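Local structure of ORF48 (Lactococcus phage TP901-1, 3U6X) at residues G77-I82 with L88-S93. The protein is a baseplate upper protein that probably helps build the phage baseplate, with which the virion meets its host. Residues are numbered along the deposited sequence; the frame is centred on the assembly and turned at random.
Sequences GTLLVI and LCFKMS
Leu79 and Phe90 grip each other through both backbone groups: Phe90 N donates to Leu79 O at 2.8 Å, meeting the carbonyl almost head-on, and Leu79 N returns a bond to Phe90 O at 3.1 Å. Val81 and Leu88 repeat the reciprocal pairing, with Leu88 N bonded to Val81 O at 2.9 Å and Val81 N to Leu88 O. Just ahead of strand 78-83, Gly77 O accepts Met92 N at 2.8 Å. Between the hydrogen-bonded pairs, Thr78 CA lies 3.3 Å from Phe90 O and donates a C-H...O contact to a carbonyl already engaged by Leu79 N. Such alternation is that of antiparallel strands, here the consecutive arms 78-83 and 86-92 of a beta hairpin within the immunoglobulin-like domain; strand 70-74 pairs with its first arm and strand 16-22 with its second. Side chains divide accordingly. On the face carrying Leu79, Val81, Leu88 and Phe90, chi1 (-63°) holds Phe90 CG beside its own backbone N and chi2 (-99°) turns the ring so that its edge, near Leu79 O, faces strand 78-83. There Leu79 CD2 comes 3.7 Å from Phe90 CD2, while Val81 CG2 meets CE2 of the same ring near its plane. Phe4, from strand 3-8, stacks on this ring. On the other face, a methyl of Leu80, CD2, rests against Cys89 CB at 3.7 Å and also touches the sulfur. Farther along, Thr78 and Lys91 run side by side: bent at chi2 (-72°), the lysine chain brings CD to 3.5 Å from Thr78 CB, and aromatic side chains from the chain of another protein pack on Thr78 and on Lys91.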
# COMPACT_ATOMS: atom_id res chain seq x y z
N GLY V 77 -16.19 -38.84 14.02
CA GLY V 77 -17.49 -39.27 13.50
C GLY V 77 -17.57 -40.73 13.04
O GLY V 77 -18.27 -41.01 12.05
N THR V 78 -16.85 -41.66 13.75
CA THR V 78 -16.83 -43.09 13.44
C THR V 78 -16.91 -44.05 14.62
O THR V 78 -16.21 -43.90 15.60
CB THR V 78 -15.82 -43.49 12.35
OG1 THR V 78 -15.26 -44.77 12.65
CG2 THR V 78 -14.72 -42.50 12.15
N LEU V 79 -17.78 -45.05 14.49
CA LEU V 79 -17.97 -46.15 15.45
C LEU V 79 -17.79 -47.44 14.65
O LEU V 79 -18.29 -47.55 13.52
CB LEU V 79 -19.38 -46.12 16.06
CG LEU V 79 -19.72 -47.20 17.12
CD1 LEU V 79 -20.56 -46.64 18.21
CD2 LEU V 79 -20.43 -48.39 16.51
N LEU V 80 -17.06 -48.38 15.24
CA LEU V 80 -16.84 -49.70 14.65
C LEU V 80 -17.41 -50.77 15.57
O LEU V 80 -17.48 -50.57 16.78
CB LEU V 80 -15.34 -50.01 14.49
CG LEU V 80 -14.46 -49.10 13.66
CD1 LEU V 80 -13.03 -49.58 13.70
CD2 LEU V 80 -14.91 -49.03 12.22
N VAL V 81 -17.78 -51.91 14.98
CA VAL V 81 -18.15 -53.13 15.68
C VAL V 81 -17.16 -54.13 15.09
O VAL V 81 -17.11 -54.30 13.87
CB VAL V 81 -19.61 -53.56 15.49
CG1 VAL V 81 -19.88 -54.85 16.26
CG2 VAL V 81 -20.58 -52.45 15.92
N ILE V 82 -16.30 -54.70 15.94
CA ILE V 82 -15.29 -55.69 15.53
C ILE V 82 -15.53 -57.06 16.19
O ILE V 82 -15.62 -57.15 17.41
CB ILE V 82 -13.84 -55.18 15.78
CG1 ILE V 82 -13.65 -53.74 15.28
CG2 ILE V 82 -12.80 -56.13 15.15
CD1 ILE V 82 -12.33 -53.03 15.67
N LEU V 88 -17.91 -53.93 11.07
CA LEU V 88 -19.11 -53.19 10.68
C LEU V 88 -18.80 -51.71 11.06
O LEU V 88 -18.61 -51.37 12.24
CB LEU V 88 -20.37 -53.73 11.40
CG LEU V 88 -21.72 -53.22 10.86
CD1 LEU V 88 -21.99 -53.72 9.42
CD2 LEU V 88 -22.85 -53.65 11.78
N CYS V 89 -18.61 -50.87 10.04
CA CYS V 89 -18.19 -49.47 10.16
C CYS V 89 -19.34 -48.49 9.99
O CYS V 89 -20.05 -48.53 8.98
CB CYS V 89 -17.06 -49.21 9.17
SG CYS V 89 -16.45 -47.51 9.13
N PHE V 90 -19.49 -47.58 10.97
CA PHE V 90 -20.52 -46.54 10.95
C PHE V 90 -19.84 -45.20 10.80
O PHE V 90 -19.03 -44.83 11.64
CB PHE V 90 -21.37 -46.57 12.25
CG PHE V 90 -22.18 -47.84 12.47
CD1 PHE V 90 -23.53 -47.89 12.14
CD2 PHE V 90 -21.59 -48.97 13.03
CE1 PHE V 90 -24.27 -49.05 12.35
CE2 PHE V 90 -22.33 -50.13 13.25
CZ PHE V 90 -23.67 -50.17 12.91
N LYS V 91 -20.12 -44.48 9.69
CA LYS V 91 -19.52 -43.17 9.44
C LYS V 91 -20.61 -42.12 9.45
O LYS V 91 -21.54 -42.19 8.65
CB LYS V 91 -18.73 -43.13 8.10
CG LYS V 91 -17.37 -43.85 8.09
CD LYS V 91 -16.30 -43.13 8.88
CE LYS V 91 -14.89 -43.24 8.38
NZ LYS V 91 -14.37 -44.62 8.35
N MET V 92 -20.52 -41.19 10.38
CA MET V 92 -21.48 -40.10 10.49
C MET V 92 -20.94 -38.85 9.79
O MET V 92 -19.76 -38.51 9.88
CB MET V 92 -21.78 -39.81 11.96
CG MET V 92 -22.86 -38.77 12.16
SD MET V 92 -23.96 -39.18 13.52
CE MET V 92 -22.94 -38.86 14.78
N SER V 93 -21.83 -38.16 9.09
CA SER V 93 -21.50 -36.91 8.42
C SER V 93 -22.07 -35.76 9.24
O SER V 93 -23.27 -35.77 9.55
CB SER V 93 -22.09 -36.90 7.01
OG SER V 93 -21.52 -37.90 6.19